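Local atomic coordinates of mariner Mos1 transposase (Drosophila mauritiana, PDB entry 4MDB), a protein that cuts the Mos1 transposon out of DNA and pastes it elsewhere, the present chain being its metal-dependent catalytic domain, here bound to magnesium and raltegravir. Residues Glu37-Phe42 against Lys70-Val75; Arg123-His128 against Asn147-Pro152; Tyr165-Ser170 against Glu192-Lys197. The protein carries 1 engineered substitution. All coordinates share one frame; numbering follows the deposited sequence.

Contact 1. Residues Glu37-Phe42 against Lys70-Val75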
loop_
_atom_site.group_PDB
_atom_site.type_symbol
_atom_site.label_atom_id
_atom_site.label_comp_id
_atom_site.label_asym_id
_atom_site.label_seq_id
_atom_site.Cartn_x
_atom_site.Cartn_y
_atom_site.Cartn_z
ATOM N N GLU A 37 -3.215 -5.489 -0.337
ATOM C CA GLU A 37 -3.400 -6.883 -0.699
ATOM C C GLU A 37 -4.004 -6.979 -2.096
ATOM O O GLU A 37 -4.854 -6.174 -2.474
ATOM C CB GLU A 37 -4.362 -7.511 0.326
ATOM C CG GLU A 37 -3.867 -7.546 1.752
ATOM C CD GLU A 37 -4.304 -6.351 2.639
ATOM O OE1 GLU A 37 -4.240 -6.492 3.907
ATOM O OE2 GLU A 37 -4.695 -5.300 2.059
ATOM N N LYS A 38 -3.614 -7.990 -2.844
ATOM C CA LYS A 38 -4.213 -8.330 -4.159
ATOM C C LYS A 38 -4.221 -9.844 -4.381
ATOM O O LYS A 38 -3.245 -10.508 -4.075
ATOM C CB LYS A 38 -3.391 -7.678 -5.269
ATOM C CG LYS A 38 -3.752 -8.025 -6.696
ATOM C CD LYS A 38 -3.044 -7.129 -7.676
ATOM C CE LYS A 38 -3.368 -7.470 -9.133
ATOM N NZ LYS A 38 -4.835 -7.331 -9.408
ATOM N N TRP A 39 -5.296 -10.380 -4.939
ATOM C CA TRP A 39 -5.337 -11.771 -5.314
ATOM C C TRP A 39 -4.546 -12.031 -6.577
ATOM O O TRP A 39 -4.640 -11.278 -7.537
ATOM C CB TRP A 39 -6.820 -12.198 -5.578
ATOM C CG TRP A 39 -7.753 -12.316 -4.411
ATOM C CD1 TRP A 39 -8.861 -11.531 -4.169
ATOM C CD2 TRP A 39 -7.705 -13.292 -3.364
ATOM N NE1 TRP A 39 -9.500 -11.975 -3.013
ATOM C CE2 TRP A 39 -8.813 -13.045 -2.500
ATOM C CE3 TRP A 39 -6.820 -14.345 -3.045
ATOM C CZ2 TRP A 39 -9.071 -13.840 -1.364
ATOM C CZ3 TRP A 39 -7.063 -15.119 -1.889
ATOM C CH2 TRP A 39 -8.190 -14.869 -1.079
ATOM N N ILE A 40 -3.829 -13.156 -6.614
ATOM C CA ILE A 40 -3.140 -13.620 -7.787
ATOM C C ILE A 40 -3.646 -15.077 -7.980
ATOM O O ILE A 40 -3.773 -15.847 -7.004
ATOM C CB ILE A 40 -1.612 -13.629 -7.674
ATOM C CG1 ILE A 40 -1.079 -12.216 -7.314
ATOM C CG2 ILE A 40 -1.072 -14.221 -8.996
ATOM C CD1 ILE A 40 0.422 -12.206 -7.124
ATOM N N PHE A 41 -4.034 -15.373 -9.216
ATOM C CA PHE A 41 -4.729 -16.617 -9.580
ATOM C C PHE A 41 -3.767 -17.619 -10.248
ATOM O O PHE A 41 -2.836 -17.210 -10.937
ATOM C CB PHE A 41 -5.905 -16.331 -10.538
ATOM C CG PHE A 41 -6.914 -15.350 -9.980
ATOM C CD1 PHE A 41 -6.705 -13.968 -10.091
ATOM C CD2 PHE A 41 -8.047 -15.794 -9.303
ATOM C CE1 PHE A 41 -7.628 -13.057 -9.557
ATOM C CE2 PHE A 41 -8.961 -14.888 -8.774
ATOM C CZ PHE A 41 -8.746 -13.524 -8.891
ATOM N N PHE A 42 -4.011 -18.914 -10.033
ATOM C CA PHE A 42 -3.193 -20.000 -10.614
ATOM C C PHE A 42 -3.975 -21.307 -10.648
ATOM O O PHE A 42 -4.525 -21.714 -9.623
ATOM C CB PHE A 42 -1.858 -20.172 -9.838
ATOM C CG PHE A 42 -1.978 -20.854 -8.490
ATOM C CD1 PHE A 42 -1.922 -22.253 -8.394
ATOM C CD2 PHE A 42 -2.105 -20.109 -7.319
ATOM C CE1 PHE A 42 -2.031 -22.888 -7.165
ATOM C CE2 PHE A 42 -2.202 -20.737 -6.087
ATOM C CZ PHE A 42 -2.161 -22.126 -6.014
ATOM N N LYS A 70 -6.316 -19.402 -5.900
ATOM C CA LYS A 70 -5.739 -18.069 -5.772
ATOM C C LYS A 70 -4.999 -17.904 -4.480
ATOM O O LYS A 70 -5.331 -18.513 -3.470
ATOM C CB LYS A 70 -6.825 -17.031 -5.933
ATOM C CG LYS A 70 -7.924 -17.180 -4.909
ATOM C CD LYS A 70 -9.082 -16.228 -5.145
ATOM C CE LYS A 70 -10.098 -16.325 -4.030
ATOM N NZ LYS A 70 -10.950 -15.121 -4.077
ATOM N N THR A 71 -4.004 -17.008 -4.501
ATOM C CA THR A 71 -3.184 -16.697 -3.369
ATOM C C THR A 71 -3.199 -15.159 -3.212
ATOM O O THR A 71 -3.222 -14.444 -4.170
ATOM C CB THR A 71 -1.733 -17.193 -3.549
ATOM O OG1 THR A 71 -0.901 -16.706 -2.504
ATOM C CG2 THR A 71 -1.169 -16.765 -4.909
ATOM N N MET A 72 -3.227 -14.711 -1.980
ATOM C CA MET A 72 -3.206 -13.299 -1.718
ATOM C C MET A 72 -1.766 -12.824 -1.574
ATOM O O MET A 72 -0.978 -13.330 -0.767
ATOM C CB MET A 72 -3.967 -13.001 -0.454
ATOM C CG MET A 72 -4.356 -11.554 -0.339
ATOM S SD MET A 72 -5.400 -11.170 1.070
ATOM C CE MET A 72 -6.822 -12.100 0.543
ATOM N N LEU A 73 -1.461 -11.810 -2.355
ATOM C CA LEU A 73 -0.215 -11.048 -2.211
ATOM C C LEU A 73 -0.508 -9.940 -1.226
ATOM O O LEU A 73 -1.468 -9.146 -1.430
ATOM C CB LEU A 73 0.265 -10.514 -3.503
ATOM C CG LEU A 73 1.403 -9.507 -3.539
ATOM C CD1 LEU A 73 2.703 -10.098 -3.049
ATOM C CD2 LEU A 73 1.531 -8.990 -4.917
ATOM N N CYS A 74 0.380 -9.794 -0.243
ATOM C CA CYS A 74 0.326 -8.695 0.731
ATOM C C CYS A 74 1.683 -8.038 0.622
ATOM O O CYS A 74 2.684 -8.679 0.901
ATOM C CB CYS A 74 0.131 -9.228 2.105
ATOM S SG CYS A 74 -1.312 -10.350 2.266
ATOM N N VAL A 75 1.733 -6.782 0.241
ATOM C CA VAL A 75 3.061 -6.205 0.016
ATOM C C VAL A 75 3.110 -4.800 0.575
ATOM O O VAL A 75 2.148 -4.040 0.490
ATOM C CB VAL A 75 3.401 -6.223 -1.517
ATOM C CG1 VAL A 75 2.315 -5.511 -2.331
ATOM C CG2 VAL A 75 4.695 -5.541 -1.847
#
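The carbonyl oxygen of L73 accepts the backbone N-H of K38, K38 N lying 2.8 Å from L73 O, and also has a CA-H...O contact from E37, whose CA stands 3.1 Å from L73 O. The pair is an antiparallel ladder in the sheet of the RNase H-like catalytic domain. I40 O accepts T71 N, with a more bent CA-H...O contact from K70 CA, while the non-hydrogen-bonded pair W39-M72 sits between the hydrogen-bonded pairs K38-L73 and I40-T71.

On the W39 face of the ladder the indole is sandwiched by two side chains from strand 70-75. K70 runs over one side: chi1 (59°) sets CG between the backbone N and the carbonyl carbon. The extended chain beyond carries K70 CE to 3.6 Å from the W39 six-membered centroid and K70 NZ to 3.7 Å from the five-membered one, a cation-pi contact. M72, modelled in two conformers, in the one described bends at chi3 so that its CE lies 3.4 Å above the opposite face, offset toward the rim.

On the other face, I40 CD1 and L73 CB pack 4.0 Å apart, covered by V186 and L190 of helix 183-196. E37 follows the magnesium ligand D36; its OE1 hydrogen-bonds H134, while its CG lies 3.8 Å from C74 SG.

Contact 2. Residues Arg123-His128 against Asn147-Pro152; sequences RVIFLH and NWEVLP
V124 fits its branched CB against the flat of W148, CB standing 3.7 Å from the centroid of the five-membered ring and 20° off its normal, with CG1 over the ring and CG2 near NE1. These residues flank a beta-alpha-beta crossover of the RNase H-like fold: strands 125-127 and 149-150 run parallel, joined through helices 132-135 and 137-146. E149 N to V124 O, F126 N to E149 O (2.7 Å) and L151 N to F126 O lace them together.

The phenyl ring of F126 lies beside the six-membered ring of W148, its CD1 and CE1 nearest CE3 and CZ3. W148 CE3 lies over the F126 face, 3.8 Å above its plane and offset toward the rim, the two planes being inclined at 49°. L143 of the crossover helix packs against both rings, and L103, L106 and L110 of helix 96-113 also line this side.

On the reverse side I125 CG2 rests against the end of L151, 3.6 Å from L151 CD1, while I125 CG1 lies alongside the extended side chain of E149, whose OE1 is salt-bridged to R22. Helix 6-25 covers this side through L19 and R22. L127 CD1 leans on L151 CB.

At the outer end the extended R123 chain lays its guanidinium on E149, with E149 CB 3.9 Å above its centre. R123 NE donates to N147 O (3.0 Å); the oxygen lies in the guanidinium plane, while NE stands above the carbonyl plane of N147. A water accepts from H128 N and lies 3.0 Å from F126 O and 2.6 Å from L151 O.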
loop_
_atom_site.group_PDB
_atom_site.type_symbol
_atom_site.label_atom_id
_atom_site.label_comp_id
_atom_site.label_asym_id
_atom_site.label_seq_id
_atom_site.Cartn_x
_atom_site.Cartn_y
_atom_site.Cartn_z
ATOM N N ARG A 123 10.517 8.844 11.680
ATOM C CA ARG A 123 9.284 8.141 11.985
ATOM C C ARG A 123 8.566 7.698 10.728
ATOM O O ARG A 123 8.439 8.457 9.772
ATOM C CB ARG A 123 8.381 9.085 12.788
ATOM C CG ARG A 123 7.129 8.455 13.290
ATOM C CD ARG A 123 6.248 9.445 13.997
ATOM N NE ARG A 123 5.115 8.749 14.635
ATOM C CZ ARG A 123 4.055 9.359 15.179
ATOM N NH1 ARG A 123 3.911 10.694 15.122
ATOM N NH2 ARG A 123 3.085 8.663 15.765
ATOM N N VAL A 124 8.134 6.463 10.760
ATOM C CA VAL A 124 7.389 5.860 9.666
ATOM C C VAL A 124 6.038 6.555 9.577
ATOM O O VAL A 124 5.326 6.702 10.589
ATOM C CB VAL A 124 7.219 4.362 9.822
ATOM C CG1 VAL A 124 6.205 3.842 8.783
ATOM C CG2 VAL A 124 8.605 3.683 9.805
ATOM N N ILE A 125 5.626 6.887 8.352
ATOM C CA ILE A 125 4.311 7.315 8.081
ATOM C C ILE A 125 3.654 6.154 7.293
ATOM O O ILE A 125 4.066 5.907 6.178
ATOM C CB ILE A 125 4.266 8.624 7.298
ATOM C CG1 ILE A 125 4.876 9.751 8.129
ATOM C CG2 ILE A 125 2.846 8.972 6.824
ATOM C CD1 ILE A 125 5.048 11.043 7.394
ATOM N N PHE A 126 2.569 5.609 7.766
ATOM C CA PHE A 126 2.030 4.370 7.203
ATOM C C PHE A 126 0.744 4.674 6.483
ATOM O O PHE A 126 -0.192 5.259 7.053
ATOM C CB PHE A 126 1.774 3.344 8.309
ATOM C CG PHE A 126 1.550 1.939 7.856
ATOM C CD1 PHE A 126 2.474 1.287 7.116
ATOM C CD2 PHE A 126 0.395 1.253 8.237
ATOM C CE1 PHE A 126 2.324 -0.036 6.765
ATOM C CE2 PHE A 126 0.222 -0.076 7.857
ATOM C CZ PHE A 126 1.224 -0.693 7.124
ATOM N N LEU A 127 0.683 4.239 5.237
ATOM C CA LEU A 127 -0.512 4.433 4.416
ATOM C C LEU A 127 -1.065 3.118 3.986
ATOM O O LEU A 127 -0.441 2.378 3.176
ATOM C CB LEU A 127 -0.206 5.342 3.222
ATOM C CG LEU A 127 -1.317 5.592 2.161
ATOM C CD1 LEU A 127 -2.446 6.306 2.871
ATOM C CD2 LEU A 127 -0.672 6.454 1.106
ATOM N N HIS A 128 -2.214 2.805 4.570
ATOM C CA HIS A 128 -2.952 1.608 4.170
ATOM C C HIS A 128 -4.421 1.916 4.109
ATOM O O HIS A 128 -4.868 2.894 4.653
ATOM C CB HIS A 128 -2.630 0.369 5.091
ATOM C CG HIS A 128 -3.066 0.466 6.503
ATOM N ND1 HIS A 128 -3.018 -0.620 7.356
ATOM C CD2 HIS A 128 -3.501 1.506 7.260
ATOM C CE1 HIS A 128 -3.449 -0.265 8.550
ATOM N NE2 HIS A 128 -3.737 1.016 8.527
ATOM N N ASN A 147 4.424 2.808 16.753
ATOM C CA ASN A 147 4.351 4.266 16.723
ATOM C C ASN A 147 4.650 4.842 15.358
ATOM O O ASN A 147 5.375 5.810 15.173
ATOM C CB ASN A 147 5.183 4.896 17.797
ATOM C CG ASN A 147 4.552 6.198 18.269
ATOM O OD1 ASN A 147 5.032 7.262 17.983
ATOM N ND2 ASN A 147 3.439 6.107 18.841
ATOM N N TRP A 148 4.040 4.218 14.380
ATOM C CA TRP A 148 3.946 4.756 13.045
ATOM C C TRP A 148 2.787 5.697 13.012
ATOM O O TRP A 148 1.710 5.417 13.575
ATOM C CB TRP A 148 3.748 3.613 12.065
ATOM C CG TRP A 148 4.897 2.568 12.035
ATOM C CD1 TRP A 148 6.168 2.664 12.649
ATOM C CD2 TRP A 148 4.895 1.314 11.361
ATOM N NE1 TRP A 148 6.875 1.572 12.386
ATOM C CE2 TRP A 148 6.144 0.709 11.605
ATOM C CE3 TRP A 148 3.966 0.648 10.559
ATOM C CZ2 TRP A 148 6.504 -0.517 11.063
ATOM C CZ3 TRP A 148 4.334 -0.642 10.036
ATOM C CH2 TRP A 148 5.582 -1.195 10.313
ATOM N N GLU A 149 2.979 6.770 12.295
ATOM C CA GLU A 149 1.890 7.694 12.054
ATOM C C GLU A 149 0.982 7.123 10.965
ATOM O O GLU A 149 1.439 6.915 9.841
ATOM C CB GLU A 149 2.487 9.019 11.611
ATOM C CG GLU A 149 1.365 10.014 11.587
ATOM C CD GLU A 149 1.703 11.334 10.975
ATOM O OE1 GLU A 149 0.669 12.061 10.727
ATOM O OE2 GLU A 149 2.897 11.618 10.716
ATOM N N VAL A 150 -0.302 6.932 11.274
ATOM C CA VAL A 150 -1.238 6.371 10.333
ATOM C C VAL A 150 -1.934 7.508 9.567
ATOM O O VAL A 150 -2.590 8.396 10.141
ATOM C CB VAL A 150 -2.218 5.444 11.029
ATOM C CG1 VAL A 150 -3.227 4.884 10.041
ATOM C CG2 VAL A 150 -1.445 4.330 11.685
ATOM N N LEU A 151 -1.710 7.529 8.275
ATOM C CA LEU A 151 -2.267 8.554 7.420
ATOM C C LEU A 151 -3.742 8.280 7.188
ATOM O O LEU A 151 -4.165 7.162 7.090
ATOM C CB LEU A 151 -1.432 8.541 6.111
ATOM C CG LEU A 151 -0.916 9.812 5.533
ATOM C CD1 LEU A 151 -0.185 10.806 6.439
ATOM C CD2 LEU A 151 -0.189 9.582 4.234
ATOM N N PRO A 152 -4.559 9.359 7.117
ATOM C CA PRO A 152 -5.957 9.233 6.770
ATOM C C PRO A 152 -6.093 8.716 5.348
ATOM O O PRO A 152 -5.253 9.018 4.520
ATOM C CB PRO A 152 -6.469 10.664 6.818
ATOM C CG PRO A 152 -5.342 11.518 6.904
ATOM C CD PRO A 152 -4.145 10.728 7.394
HETATM O O HOH W 1 8.295 5.138 13.432
HETATM O O HOH W 2 -3.077 4.840 6.573
#

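Contact 3. Residues Tyr165-Ser170 against Glu192-Lys197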
loop_
_atom_site.group_PDB
_atom_site.type_symbol
_atom_site.label_atom_id
_atom_site.label_comp_id
_atom_site.label_asym_id
_atom_site.label_seq_id
_atom_site.Cartn_x
_atom_site.Cartn_y
_atom_site.Cartn_z
ATOM N N TYR A 165 -2.919 2.498 -7.690
ATOM C CA TYR A 165 -2.756 3.240 -8.950
ATOM C C TYR A 165 -1.411 3.149 -9.628
ATOM O O TYR A 165 -1.319 3.395 -10.840
ATOM C CB TYR A 165 -3.084 4.719 -8.729
ATOM C CG TYR A 165 -2.100 5.549 -7.873
ATOM C CD1 TYR A 165 -0.844 5.897 -8.340
ATOM C CD2 TYR A 165 -2.449 6.001 -6.607
ATOM C CE1 TYR A 165 0.038 6.629 -7.588
ATOM C CE2 TYR A 165 -1.595 6.766 -5.861
ATOM C CZ TYR A 165 -0.330 7.084 -6.323
ATOM O OH TYR A 165 0.611 7.854 -5.633
ATOM N N HIS A 166 -0.388 2.711 -8.895
ATOM C CA HIS A 166 0.935 2.534 -9.405
ATOM C C HIS A 166 1.409 1.092 -9.436
ATOM O O HIS A 166 1.644 0.557 -10.500
ATOM C CB HIS A 166 1.912 3.427 -8.650
ATOM C CG HIS A 166 3.234 3.539 -9.287
ATOM N ND1 HIS A 166 3.466 4.314 -10.390
ATOM C CD2 HIS A 166 4.422 2.934 -8.993
ATOM C CE1 HIS A 166 4.740 4.239 -10.732
ATOM N NE2 HIS A 166 5.330 3.368 -9.937
ATOM N N LEU A 167 1.585 0.464 -8.290
ATOM C CA LEU A 167 2.270 -0.817 -8.207
ATOM C C LEU A 167 1.466 -1.925 -8.862
ATOM O O LEU A 167 1.975 -2.607 -9.796
ATOM C CB LEU A 167 2.572 -1.161 -6.741
ATOM C CG LEU A 167 3.328 -2.497 -6.600
ATOM C CD1 LEU A 167 4.734 -2.316 -7.093
ATOM C CD2 LEU A 167 3.380 -2.921 -5.155
ATOM N N PHE A 168 0.244 -2.114 -8.423
ATOM C CA PHE A 168 -0.636 -3.214 -8.939
ATOM C C PHE A 168 -1.146 -2.868 -10.343
ATOM O O PHE A 168 -1.385 -3.778 -11.117
ATOM C CB PHE A 168 -1.792 -3.440 -8.039
ATOM C CG PHE A 168 -1.448 -4.045 -6.684
ATOM C CD1 PHE A 168 -0.242 -4.805 -6.451
ATOM C CD2 PHE A 168 -2.276 -3.841 -5.643
ATOM C CE1 PHE A 168 0.007 -5.320 -5.221
ATOM C CE2 PHE A 168 -2.015 -4.339 -4.395
ATOM C CZ PHE A 168 -0.847 -5.124 -4.179
ATOM N N ALA A 169 -1.267 -1.603 -10.704
ATOM C CA ALA A 169 -1.606 -1.149 -12.074
ATOM C C ALA A 169 -0.560 -1.694 -13.058
ATOM O O ALA A 169 -0.884 -2.401 -14.018
ATOM C CB ALA A 169 -1.666 0.361 -12.138
ATOM N N SER A 170 0.707 -1.492 -12.746
ATOM C CA SER A 170 1.843 -2.018 -13.568
ATOM C C SER A 170 1.867 -3.533 -13.522
ATOM O O SER A 170 2.029 -4.192 -14.565
ATOM C CB SER A 170 3.161 -1.524 -12.997
ATOM O OG SER A 170 4.218 -1.844 -13.867
ATOM N N GLU A 192 11.423 -11.593 -9.100
ATOM C CA GLU A 192 12.069 -11.035 -10.295
ATOM C C GLU A 192 11.468 -9.697 -10.755
ATOM O O GLU A 192 12.176 -8.795 -11.159
ATOM C CB GLU A 192 12.028 -11.974 -11.517
ATOM C CG GLU A 192 12.830 -13.256 -11.461
ATOM C CD GLU A 192 12.736 -14.032 -12.776
ATOM O OE1 GLU A 192 12.941 -13.413 -13.857
ATOM O OE2 GLU A 192 12.448 -15.256 -12.734
ATOM N N TRP A 193 10.147 -9.614 -10.680
ATOM C CA TRP A 193 9.408 -8.501 -11.221
ATOM C C TRP A 193 9.700 -7.317 -10.307
ATOM O O TRP A 193 10.008 -6.231 -10.770
ATOM C CB TRP A 193 7.880 -8.813 -11.276
ATOM C CG TRP A 193 7.067 -7.687 -11.953
ATOM C CD1 TRP A 193 6.866 -7.489 -13.309
ATOM C CD2 TRP A 193 6.422 -6.574 -11.302
ATOM N NE1 TRP A 193 6.156 -6.337 -13.513
ATOM C CE2 TRP A 193 5.882 -5.754 -12.304
ATOM C CE3 TRP A 193 6.298 -6.182 -9.975
ATOM C CZ2 TRP A 193 5.138 -4.587 -12.009
ATOM C CZ3 TRP A 193 5.624 -4.979 -9.699
ATOM C CH2 TRP A 193 5.035 -4.249 -10.699
ATOM N N PHE A 194 9.628 -7.538 -9.016
ATOM C CA PHE A 194 9.945 -6.429 -8.070
ATOM C C PHE A 194 11.369 -5.892 -8.267
ATOM O O PHE A 194 11.643 -4.690 -8.263
ATOM C CB PHE A 194 9.740 -6.846 -6.606
ATOM C CG PHE A 194 8.287 -7.030 -6.176
ATOM C CD1 PHE A 194 7.284 -6.134 -6.569
ATOM C CD2 PHE A 194 7.958 -8.026 -5.289
ATOM C CE1 PHE A 194 5.986 -6.317 -6.124
ATOM C CE2 PHE A 194 6.642 -8.226 -4.848
ATOM C CZ PHE A 194 5.673 -7.362 -5.255
ATOM N N ALA A 195 12.290 -6.810 -8.528
ATOM C CA ALA A 195 13.716 -6.474 -8.482
ATOM C C ALA A 195 14.144 -5.840 -9.776
ATOM O O ALA A 195 15.096 -5.044 -9.824
ATOM C CB ALA A 195 14.487 -7.752 -8.240
ATOM N N ALA A 196 13.393 -6.123 -10.820
ATOM C CA ALA A 196 13.657 -5.588 -12.146
ATOM C C ALA A 196 13.250 -4.125 -12.337
ATOM O O ALA A 196 13.724 -3.463 -13.245
ATOM C CB ALA A 196 13.021 -6.455 -13.231
ATOM N N LYS A 197 12.335 -3.637 -11.496
ATOM C CA LYS A 197 11.968 -2.230 -11.502
ATOM C C LYS A 197 13.068 -1.465 -10.860
ATOM O O LYS A 197 13.492 -1.840 -9.765
ATOM C CB LYS A 197 10.721 -2.012 -10.596
ATOM C CG LYS A 197 9.503 -2.686 -11.178
ATOM C CD LYS A 197 9.085 -2.098 -12.497
ATOM C CE LYS A 197 7.647 -2.508 -12.809
ATOM N NZ LYS A 197 7.266 -2.162 -14.200
#
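S170 OG and K197 NZ make the hydrogen bond that ties the two segments, the amine donating over 3.1 Å. S170 OG is anti to the backbone N (chi1 -171°), and the K197 chain is bent at chi2 (-64°) and extended thereafter. On its way the lysine passes over W193, four residues earlier in the chain: K197 CE lies 3.2 Å above the W193 ring plane, offset toward the rim. F201 of helix 199-207 gives the ammonium a second partner through a cation-pi contact, and its side chain also touches S170 and L167.

Polar atoms also meet the tryptophan. W193 CZ2 presents the ring edge to S170 OG at 3.4 Å, close to the ring plane, and W193 CH2 approaches L167 O at 3.6 Å obliquely.

Segment 165-170 belongs to helix 162-175, which carries the third aspartate of the DDD motif, D164, a magnesium ligand, and segment 192-197 to the end of helix 183-196 and the residue after it; both helices pack beside the sheet of the RNase H-like fold. The axes of the two helical segments stay 12.5 Å apart at closest, and W193 and K197 reach across.

Apolar contacts gather round L167 CD1, which meets the edges of two rings. W193 CZ3 is 3.8 Å from L167 CD1, close to the indole plane, and F194 CE1 is 4.3 Å from the same methyl. L167 also packs on V75 and W77 of strand 69-78, while F194 meets Y85 edge-to-face and gives its carbonyl oxygen to Y202 OH.

How the contacts relate
Contact 1 has a buried face of I40, T71 and L73 and an outer one where F41 is exposed; contact 2 is buried in its middle but surfaces at R123, N147 and V150; contact 3 has no exposed touching residue. Contacts 1 and 2 belong to one mixed sheet, in which strands 32-42 and 125-127 are neighbours; the first pairing is antiparallel, the second parallel and at an outer strand. Contact 3 joins helices instead: it has one side-chain hydrogen bond and buries far less surface. It touches contact 1 directly, F168 packing on K38 CD and V75 CG1, but not contact 2. Each borders a metal-binding aspartate in sequence: D36, D129 and D164 respectively.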